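Local structure of CDP-glucose 4,6-dehydratase (Salmonella enterica subsp. enterica serovar Typhi, 1WVG) at residues V53-N56 and D57-E60; S74-E78 and F79-I83; F274-D277 and K278-L282; S308-N311 and M312-W316. The protein catalyses the NAD-dependent conversion of CDP-D-glucose to CDP-4-dehydro-6-deoxy-D-glucose and water, a step in making the dideoxysugars of the lipopolysaccharide O-antigen. All blocks are in the same frame, centred on the assembly; numbering follows the deposited sequence.

Contact 1 (V53-N56 and D57-E60); sequences VRLN and DLME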
loop_
_atom_site.group_PDB
_atom_site.type_symbol
_atom_site.label_atom_id
_atom_site.label_comp_id
_atom_site.label_asym_id
_atom_site.label_seq_id
_atom_site.Cartn_x
_atom_site.Cartn_y
_atom_site.Cartn_z
ATOM N N VAL A 53 30.429 35.848 -2.953
ATOM C CA VAL A 53 31.681 35.198 -3.308
ATOM C C VAL A 53 32.160 35.512 -4.715
ATOM O O VAL A 53 33.098 34.848 -5.178
ATOM C CB VAL A 53 31.684 33.687 -3.094
ATOM C CG1 VAL A 53 31.552 33.333 -1.618
ATOM C CG2 VAL A 53 30.518 33.104 -3.903
ATOM N N ARG A 54 31.504 36.496 -5.356
ATOM C CA ARG A 54 31.829 36.962 -6.719
ATOM C C ARG A 54 31.856 35.818 -7.716
ATOM O O ARG A 54 32.759 35.761 -8.554
ATOM C CB ARG A 54 33.157 37.775 -6.822
ATOM C CG ARG A 54 33.202 39.187 -6.191
ATOM C CD ARG A 54 34.180 40.235 -6.770
ATOM N NE ARG A 54 33.600 41.596 -6.919
ATOM C CZ ARG A 54 34.193 42.784 -7.246
ATOM N NH1 ARG A 54 35.501 42.886 -7.583
ATOM N NH2 ARG A 54 33.428 43.888 -7.351
ATOM N N LEU A 55 30.875 34.899 -7.621
ATOM C CA LEU A 55 30.839 33.743 -8.516
ATOM C C LEU A 55 30.694 34.148 -9.959
ATOM O O LEU A 55 31.162 33.514 -10.890
ATOM C CB LEU A 55 29.630 32.875 -8.167
ATOM C CG LEU A 55 30.061 31.630 -7.421
ATOM C CD1 LEU A 55 28.820 30.815 -7.100
ATOM C CD2 LEU A 55 31.014 30.796 -8.250
ATOM N N ASN A 56 29.996 35.240 -10.137
ATOM C CA ASN A 56 29.769 35.731 -11.466
ATOM C C ASN A 56 31.077 35.902 -12.185
ATOM O O ASN A 56 31.158 35.867 -13.399
ATOM C CB ASN A 56 29.102 37.104 -11.413
ATOM C CG ASN A 56 29.160 37.750 -12.771
ATOM O OD1 ASN A 56 28.737 37.144 -13.752
ATOM N ND2 ASN A 56 29.701 38.959 -12.854
ATOM N N ASP A 57 32.133 36.104 -11.444
ATOM C CA ASP A 57 33.398 36.277 -12.131
ATOM C C ASP A 57 34.174 34.999 -12.321
ATOM O O ASP A 57 35.257 35.020 -12.905
ATOM C CB ASP A 57 34.316 37.261 -11.383
ATOM C CG ASP A 57 33.815 38.672 -11.490
ATOM O OD1 ASP A 57 33.232 39.124 -12.487
ATOM O OD2 ASP A 57 34.099 39.343 -10.408
ATOM N N LEU A 58 33.646 33.908 -11.790
ATOM C CA LEU A 58 34.325 32.634 -11.886
ATOM C C LEU A 58 33.560 31.669 -12.751
ATOM O O LEU A 58 33.932 30.499 -12.878
ATOM C CB LEU A 58 34.547 32.041 -10.496
ATOM C CG LEU A 58 34.887 33.131 -9.503
ATOM C CD1 LEU A 58 34.591 32.659 -8.079
ATOM C CD2 LEU A 58 36.361 33.467 -9.675
ATOM N N MET A 59 32.516 32.197 -13.377
ATOM C CA MET A 59 31.744 31.345 -14.223
ATOM C C MET A 59 30.965 32.141 -15.209
ATOM O O MET A 59 30.876 33.346 -15.076
ATOM C CB MET A 59 30.774 30.522 -13.332
ATOM C CG MET A 59 29.541 31.291 -12.901
ATOM S SD MET A 59 28.506 30.269 -11.810
ATOM C CE MET A 59 27.263 29.570 -12.952
ATOM N N GLU A 60 30.390 31.435 -16.166
ATOM C CA GLU A 60 29.581 32.075 -17.151
ATOM C C GLU A 60 28.182 32.125 -16.568
ATOM O O GLU A 60 27.427 31.154 -16.574
ATOM C CB GLU A 60 29.640 31.329 -18.515
ATOM C CG GLU A 60 28.870 32.016 -19.665
ATOM C CD GLU A 60 28.794 31.198 -20.948
ATOM O OE1 GLU A 60 29.437 30.176 -21.165
ATOM O OE2 GLU A 60 27.944 31.711 -21.809
HETATM O O HOH W 1 29.342 35.842 -16.255
HETATM O O HOH W 2 30.799 41.237 -11.430
#
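A Schellman motif, followed at once by a short 3-10 turn, brings Arg54 and Leu55 against Asp57, Leu58 and Met59 where the chain passes from helix 49-52 to strand 60-63 of the Rossmann sheet. Arg54 is the C-prime residue, its positive phi of 53° turning the backbone out of the helix, while Leu55 N reaches back to Phe50 O. The next turn is tied by Leu58 N to Leu55 O at 2.7 Å.

Leu55, buried, meets the exposed Leu58 at about a right angle, Leu55 CD2 lying 4.0 Å from Leu58 CD1. With chi1 at 80°, Met59 turns its CG towards the main chain of the preceding turn, 3.4 Å from Leu55 O. Both Leu55 and Met59 also rest on helix 20-31.

The remaining side chains are polar and exposed. Arg54 and Asp57 run side by side, yet the guanidinium and carboxylate planes stand 82° apart and Arg54 NE is 4.2 Å from Asp57 OD2; any attraction is probably one of charge alone, and the Arg54 side chain is poorly ordered. Beside them Asn56 and Asp57 share a water, which accepts from Asn56 ND2 at 2.9 Å and donates weakly to Asp57 OD1 at 3.4 Å.

Contact 2 (S74-E78 and F79-I83); sequences SSIAE and FKPEI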
loop_
_atom_site.group_PDB
_atom_site.type_symbol
_atom_site.label_atom_id
_atom_site.label_comp_id
_atom_site.label_asym_id
_atom_site.label_seq_id
_atom_site.Cartn_x
_atom_site.Cartn_y
_atom_site.Cartn_z
ATOM N N SER A 74 18.291 27.654 -26.257
ATOM C CA SER A 74 19.412 28.334 -26.903
ATOM C C SER A 74 20.656 28.356 -26.054
ATOM O O SER A 74 21.773 27.993 -26.475
ATOM C CB SER A 74 19.024 29.739 -27.340
ATOM O OG SER A 74 18.158 29.646 -28.453
ATOM N N SER A 75 20.433 28.799 -24.826
ATOM C CA SER A 75 21.494 28.888 -23.840
ATOM C C SER A 75 22.183 27.527 -23.762
ATOM O O SER A 75 23.399 27.372 -23.879
ATOM C CB SER A 75 20.859 29.289 -22.514
ATOM O OG SER A 75 21.803 29.773 -21.594
ATOM N N ILE A 76 21.377 26.499 -23.582
ATOM C CA ILE A 76 21.918 25.168 -23.508
ATOM C C ILE A 76 22.667 24.797 -24.802
ATOM O O ILE A 76 23.816 24.311 -24.819
ATOM C CB ILE A 76 20.766 24.167 -23.209
ATOM C CG1 ILE A 76 20.007 24.489 -21.901
ATOM C CG2 ILE A 76 21.381 22.771 -23.155
ATOM C CD1 ILE A 76 19.072 23.393 -21.336
ATOM N N ALA A 77 21.958 24.994 -25.912
ATOM C CA ALA A 77 22.461 24.689 -27.256
ATOM C C ALA A 77 23.856 25.249 -27.559
ATOM O O ALA A 77 24.743 24.573 -28.074
ATOM C CB ALA A 77 21.461 25.212 -28.281
ATOM N N GLU A 78 24.034 26.512 -27.214
ATOM C CA GLU A 78 25.271 27.192 -27.481
ATOM C C GLU A 78 26.445 26.746 -26.652
ATOM O O GLU A 78 27.588 26.991 -27.059
ATOM C CB GLU A 78 25.097 28.709 -27.346
ATOM C CG GLU A 78 26.105 29.297 -26.349
ATOM C CD GLU A 78 25.757 30.680 -25.876
ATOM O OE1 GLU A 78 24.631 31.027 -25.530
ATOM O OE2 GLU A 78 26.812 31.461 -25.860
ATOM N N PHE A 79 26.162 26.127 -25.493
ATOM C CA PHE A 79 27.204 25.679 -24.558
ATOM C C PHE A 79 27.531 24.206 -24.727
ATOM O O PHE A 79 28.645 23.729 -24.444
ATOM C CB PHE A 79 26.722 25.991 -23.109
ATOM C CG PHE A 79 27.668 25.715 -21.949
ATOM C CD1 PHE A 79 28.871 26.410 -21.823
ATOM C CD2 PHE A 79 27.320 24.814 -20.940
ATOM C CE1 PHE A 79 29.732 26.190 -20.750
ATOM C CE2 PHE A 79 28.173 24.573 -19.863
ATOM C CZ PHE A 79 29.376 25.269 -19.765
ATOM N N LYS A 80 26.509 23.472 -25.168
ATOM C CA LYS A 80 26.668 22.051 -25.348
ATOM C C LYS A 80 27.273 21.422 -24.116
ATOM O O LYS A 80 28.344 20.866 -24.182
ATOM C CB LYS A 80 27.531 21.669 -26.537
ATOM C CG LYS A 80 27.516 22.679 -27.679
ATOM C CD LYS A 80 28.862 22.763 -28.406
ATOM C CE LYS A 80 29.594 24.098 -28.236
ATOM N NZ LYS A 80 30.911 24.017 -27.560
ATOM N N PRO A 81 26.587 21.473 -22.981
ATOM C CA PRO A 81 27.121 20.839 -21.778
ATOM C C PRO A 81 27.064 19.313 -21.879
ATOM O O PRO A 81 26.388 18.712 -22.725
ATOM C CB PRO A 81 26.112 21.211 -20.685
ATOM C CG PRO A 81 24.771 21.367 -21.410
ATOM C CD PRO A 81 25.129 21.785 -22.841
ATOM N N GLU A 82 27.738 18.646 -20.971
ATOM C CA GLU A 82 27.671 17.197 -20.961
ATOM C C GLU A 82 26.880 16.781 -19.715
ATOM O O GLU A 82 26.400 15.660 -19.585
ATOM C CB GLU A 82 29.076 16.596 -20.829
ATOM C CG GLU A 82 30.076 17.260 -21.800
ATOM C CD GLU A 82 31.398 17.669 -21.196
ATOM O OE1 GLU A 82 31.543 18.554 -20.382
ATOM O OE2 GLU A 82 32.401 16.983 -21.666
ATOM N N ILE A 83 26.778 17.723 -18.777
ATOM C CA ILE A 83 26.139 17.542 -17.482
ATOM C C ILE A 83 25.214 18.691 -17.149
ATOM O O ILE A 83 25.477 19.822 -17.531
ATOM C CB ILE A 83 27.193 17.399 -16.407
ATOM C CG1 ILE A 83 28.036 16.153 -16.687
ATOM C CG2 ILE A 83 26.519 17.342 -15.038
ATOM C CD1 ILE A 83 29.082 15.876 -15.586
#
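The phenyl ring of Phe79 leads away from the helical segment 74-78, whereas its CB stays close, 3.7 Å from Ser75 O. With CG anti to the backbone N (chi1 -176°), the ring is carried off to pack among Phe13, Ile35 and the side chain of Lys37. The pyrrolidine ring of Pro81 does the reverse and presses back on the helix: Pro81 CD approaches Ile76 CG2 to 3.9 Å, the two side chains crossing at about a right angle.

Between these rings the helix 69-79 comes to its end, a worked case of termination by a left-handed residue followed by proline. Lys80, with phi 50°, is the first residue to leave helical geometry. Ile76 O takes two amides, Lys80 N at 2.8 Å almost straight down the carbonyl and Phe79 N at 3.0 Å from above the carbonyl plane. Pro81, which has no N-H to offer, instead sets its CD 3.5 Å from Ile76 O. Farther out, Lys80 CG lies 3.4 Å from Ala77 O, and its bent chain brings CE near Glu78 O.

The carboxylate of Glu78 forms a salt bridge with Lys37, whose NZ also donates to Ser75 O. Ile76 faces helix 100-121, while Ser75, Phe79 and Pro81 lean on Phe13 of strand 11-15; the stretch thus closes the beta-alpha-beta crossover that carries the chain from strand 60-63 over the sheet to strand 83-86.

Contact 3 (F274-D277 and K278-L282); sequences FIVD and KMVTL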
loop_
_atom_site.group_PDB
_atom_site.type_symbol
_atom_site.label_atom_id
_atom_site.label_comp_id
_atom_site.label_asym_id
_atom_site.label_seq_id
_atom_site.Cartn_x
_atom_site.Cartn_y
_atom_site.Cartn_z
ATOM N N PHE A 274 14.713 22.227 19.181
ATOM C CA PHE A 274 16.048 21.785 19.458
ATOM C C PHE A 274 17.059 22.671 18.777
ATOM O O PHE A 274 18.111 23.052 19.290
ATOM C CB PHE A 274 16.211 20.380 18.852
ATOM C CG PHE A 274 17.658 19.967 18.871
ATOM C CD1 PHE A 274 18.160 19.244 19.955
ATOM C CD2 PHE A 274 18.532 20.274 17.827
ATOM C CE1 PHE A 274 19.501 18.860 20.027
ATOM C CE2 PHE A 274 19.882 19.922 17.882
ATOM C CZ PHE A 274 20.361 19.208 18.984
ATOM N N ILE A 275 16.786 22.938 17.533
ATOM C CA ILE A 275 17.724 23.737 16.773
ATOM C C ILE A 275 17.876 25.131 17.340
ATOM O O ILE A 275 18.992 25.601 17.577
ATOM C CB ILE A 275 17.376 23.786 15.291
ATOM C CG1 ILE A 275 17.905 22.501 14.646
ATOM C CG2 ILE A 275 18.052 24.992 14.638
ATOM C CD1 ILE A 275 16.860 21.849 13.760
ATOM N N VAL A 276 16.737 25.791 17.539
ATOM C CA VAL A 276 16.808 27.131 18.058
ATOM C C VAL A 276 17.513 27.144 19.411
ATOM O O VAL A 276 18.344 28.003 19.665
ATOM C CB VAL A 276 15.453 27.792 18.083
ATOM C CG1 VAL A 276 14.616 27.109 19.153
ATOM C CG2 VAL A 276 15.665 29.256 18.461
ATOM N N ASP A 277 17.217 26.171 20.280
ATOM C CA ASP A 277 17.870 26.142 21.579
ATOM C C ASP A 277 19.385 26.035 21.437
ATOM O O ASP A 277 20.225 26.677 22.107
ATOM C CB ASP A 277 17.278 25.016 22.451
ATOM C CG ASP A 277 16.036 25.415 23.200
ATOM O OD1 ASP A 277 15.606 26.551 23.242
ATOM O OD2 ASP A 277 15.428 24.415 23.765
ATOM N N LYS A 278 19.765 25.188 20.516
ATOM C CA LYS A 278 21.188 24.982 20.304
ATOM C C LYS A 278 21.902 26.238 19.757
ATOM O O LYS A 278 23.022 26.646 20.164
ATOM C CB LYS A 278 21.369 23.749 19.420
ATOM C CG LYS A 278 22.818 23.268 19.424
ATOM C CD LYS A 278 23.409 23.082 20.820
ATOM C CE LYS A 278 23.927 21.673 21.089
ATOM N NZ LYS A 278 23.525 21.135 22.398
ATOM N N MET A 279 21.206 26.811 18.776
ATOM C CA MET A 279 21.639 28.008 18.100
ATOM C C MET A 279 21.842 29.131 19.143
ATOM O O MET A 279 22.886 29.801 19.176
ATOM C CB MET A 279 20.617 28.357 16.989
ATOM C CG MET A 279 20.757 27.466 15.738
ATOM S SD MET A 279 22.388 27.689 14.927
ATOM C CE MET A 279 21.964 29.088 13.847
ATOM N N VAL A 280 20.845 29.310 20.041
ATOM C CA VAL A 280 20.905 30.304 21.121
ATOM C C VAL A 280 22.232 30.142 21.858
ATOM O O VAL A 280 23.042 31.053 22.083
ATOM C CB VAL A 280 19.724 30.118 22.093
ATOM C CG1 VAL A 280 20.067 30.615 23.500
ATOM C CG2 VAL A 280 18.408 30.723 21.551
ATOM N N THR A 281 22.460 28.895 22.198
ATOM C CA THR A 281 23.652 28.519 22.886
ATOM C C THR A 281 24.925 28.807 22.091
ATOM O O THR A 281 25.903 29.328 22.626
ATOM C CB THR A 281 23.502 27.024 23.172
ATOM O OG1 THR A 281 22.595 26.860 24.243
ATOM C CG2 THR A 281 24.862 26.405 23.459
ATOM N N LEU A 282 24.906 28.426 20.812
ATOM C CA LEU A 282 26.025 28.598 19.931
ATOM C C LEU A 282 26.365 30.052 19.742
ATOM O O LEU A 282 27.531 30.429 19.670
ATOM C CB LEU A 282 25.573 28.028 18.588
ATOM C CG LEU A 282 25.795 26.532 18.586
ATOM C CD1 LEU A 282 25.536 25.988 17.182
ATOM C CD2 LEU A 282 27.255 26.275 18.936
#
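Ile275 and Met279, one turn apart on helix 272-283, run side by side and point the same way, Ile275 CG2 resting 3.8 Å from Met279 CG. Met279 has its CG beside the backbone N (chi1 -77°), which also brings that carbon to 3.2 Å from Ile275 O. On a neighbouring flank the methyls Val276 CG2 and Val280 CG2 meet more loosely at 4.4 Å. Phe274 approaches Lys278 obliquely, its CE2 4.4 Å from Lys278 CB, and has Ile275 CG1 at its ring edge, in plane.

What spaces these pairs is the i to i+4 ladder of an alpha helix: Met279 N to Ile275 O and Val280 N to Val276 O are both 2.8 Å, and Lys278 N to Phe274 O is 3.0 Å. In the next shell, Asp277 OD1 accepts from Trp289 NE1, and Thr271 OG1 is hydrogen-bonded to Phe274 N. The side chain of Ile275 is about 8 Å from the bound CDP-xylose.

The helix packs on three elements. Ile275, Met279 and Val280 face helix 207-216, the last of them on Phe215; Phe274, Met279 and Leu282 touch helix 322-337; and Val276 and Val280 cover Trp289 of strand 289-291.

Contact 4 (S308-N311 and M312-W316); sequences SKAN and MQLGW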
loop_
_atom_site.group_PDB
_atom_site.type_symbol
_atom_site.label_atom_id
_atom_site.label_comp_id
_atom_site.label_asym_id
_atom_site.label_seq_id
_atom_site.Cartn_x
_atom_site.Cartn_y
_atom_site.Cartn_z
ATOM N N SER A 308 18.328 4.644 2.951
ATOM C CA SER A 308 19.002 3.362 2.745
ATOM C C SER A 308 19.375 3.123 1.280
ATOM O O SER A 308 20.398 2.541 1.008
ATOM C CB SER A 308 18.137 2.190 3.214
ATOM O OG SER A 308 17.941 2.341 4.584
ATOM N N LYS A 309 18.561 3.563 0.312
ATOM C CA LYS A 309 18.884 3.336 -1.093
ATOM C C LYS A 309 20.194 3.985 -1.541
ATOM O O LYS A 309 21.049 3.382 -2.211
ATOM C CB LYS A 309 17.698 3.676 -1.991
ATOM C CG LYS A 309 17.845 3.413 -3.484
ATOM C CD LYS A 309 16.694 4.097 -4.247
ATOM C CE LYS A 309 16.726 3.909 -5.751
ATOM N NZ LYS A 309 15.475 4.318 -6.429
ATOM N N ALA A 310 20.375 5.243 -1.183
ATOM C CA ALA A 310 21.639 5.901 -1.537
ATOM C C ALA A 310 22.756 5.269 -0.710
ATOM O O ALA A 310 23.882 5.074 -1.201
ATOM C CB ALA A 310 21.615 7.386 -1.208
ATOM N N ASN A 311 22.484 4.949 0.573
ATOM C CA ASN A 311 23.543 4.377 1.363
ATOM C C ASN A 311 24.062 3.103 0.733
ATOM O O ASN A 311 25.271 2.946 0.514
ATOM C CB ASN A 311 23.116 4.069 2.790
ATOM C CG ASN A 311 22.645 5.286 3.548
ATOM O OD1 ASN A 311 21.813 5.155 4.469
ATOM N ND2 ASN A 311 23.175 6.466 3.199
ATOM N N MET A 312 23.135 2.190 0.463
ATOM C CA MET A 312 23.489 0.903 -0.138
ATOM C C MET A 312 23.863 0.988 -1.589
ATOM O O MET A 312 24.866 0.460 -2.015
ATOM C CB MET A 312 22.349 -0.113 -0.269
ATOM C CG MET A 312 21.290 -0.095 0.785
ATOM S SD MET A 312 21.938 0.020 2.454
ATOM C CE MET A 312 20.545 -0.774 3.314
ATOM N N GLN A 313 22.976 1.568 -2.358
ATOM C CA GLN A 313 23.165 1.631 -3.794
ATOM C C GLN A 313 24.226 2.573 -4.397
ATOM O O GLN A 313 24.852 2.213 -5.412
ATOM C CB GLN A 313 21.839 1.502 -4.604
ATOM C CG GLN A 313 20.904 0.407 -4.061
ATOM C CD GLN A 313 19.542 0.307 -4.754
ATOM O OE1 GLN A 313 18.653 -0.447 -4.318
ATOM N NE2 GLN A 313 19.352 1.069 -5.830
ATOM N N LEU A 314 24.406 3.763 -3.812
ATOM C CA LEU A 314 25.389 4.712 -4.320
ATOM C C LEU A 314 26.592 4.675 -3.417
ATOM O O LEU A 314 27.662 5.207 -3.764
ATOM C CB LEU A 314 24.852 6.170 -4.277
ATOM C CG LEU A 314 23.864 6.502 -5.391
ATOM C CD1 LEU A 314 23.180 7.822 -5.089
ATOM C CD2 LEU A 314 24.601 6.583 -6.731
ATOM N N GLY A 315 26.356 4.059 -2.248
ATOM C CA GLY A 315 27.300 3.930 -1.152
ATOM C C GLY A 315 27.562 5.331 -0.595
ATOM O O GLY A 315 28.663 5.663 -0.199
ATOM N N TRP A 316 26.541 6.193 -0.580
ATOM C CA TRP A 316 26.722 7.556 -0.097
ATOM C C TRP A 316 26.285 7.717 1.352
ATOM O O TRP A 316 25.234 7.235 1.745
ATOM C CB TRP A 316 25.941 8.544 -1.022
ATOM C CG TRP A 316 25.822 9.958 -0.504
ATOM C CD1 TRP A 316 26.603 11.036 -0.842
ATOM C CD2 TRP A 316 24.882 10.441 0.474
ATOM N NE1 TRP A 316 26.211 12.152 -0.153
ATOM C CE2 TRP A 316 25.151 11.819 0.651
ATOM C CE3 TRP A 316 23.832 9.838 1.171
ATOM C CZ2 TRP A 316 24.406 12.592 1.523
ATOM C CZ3 TRP A 316 23.096 10.610 2.023
ATOM C CH2 TRP A 316 23.391 11.956 2.197
#
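Helix 308-314 ends in a widened, pi-type turn closed by left-handed Gly315 (phi 66°), so that Ala310 O collects both Leu314 N and Trp316 N, each at 3.0 Å and from opposite faces of the carbonyl plane. One acceptor thereby ties the residues on either side of Gly315 in sequence. Gln313 N to Lys309 O, 2.7 Å, belongs to the ordinary helical ladder.

The side chains follow this folding back. Ala310 CB lies obliquely to the indole, 4.1 Å from Trp316 CE3, and it also meets Leu314 CD1 at 4.2 Å. Both large side chains bear on strand 259-262: Trp316 meets Phe262 edge-to-face and donates NE1 to Ser240, while Leu314 covers Trp260 and Phe262. Lys309 stretches out with all four torsions anti, which delivers NZ to Glu258 and to the carbonyl of Gly259 and places it in a cation-pi interaction with Trp260. The Gln313 side chain crosses that of Lys309 obliquely, its NE2 3.6 Å from Lys309 CG.

Towards the second subunit, Ser308 and Met312 both pack on Val142 of that subunit, though the placement of the Met312 side chain is less certain, and Ser308 OG is hydrogen-bonded to Lys304 of the same neighbour. Asn311 ties the chain beyond the glycine back to the helix through its side chain. Its CG stands beside the backbone N (chi1 -60°), and ND2, with the acceptor close to its amide plane, meets Trp316 O from nearly in line with its C=O, at 2.6 Å, the N-H...O angle bent to 150°.

How the contacts relate
Each of the four contacts is local and they follow in series, so none nests within or crosses another. Contact 1 closes the turn that leads from helix 49-52 into strand 60-63, and contact 2 ends the next helix before strand 83-86. Their centres are about 18 Å apart, yet they touch: Glu60 OE1 lies 3.9 Å from Phe79 CD1, and the like-charged Glu60 and Glu78 come close, with Lys37 near both. These two belong to the nucleotide-binding half. Contact 3, about 44 Å from contact 2 between centres, lies within a helix near the bound sugar nucleotide, and contact 4 ends a later helix beside strand 259-262 at the subunit interface.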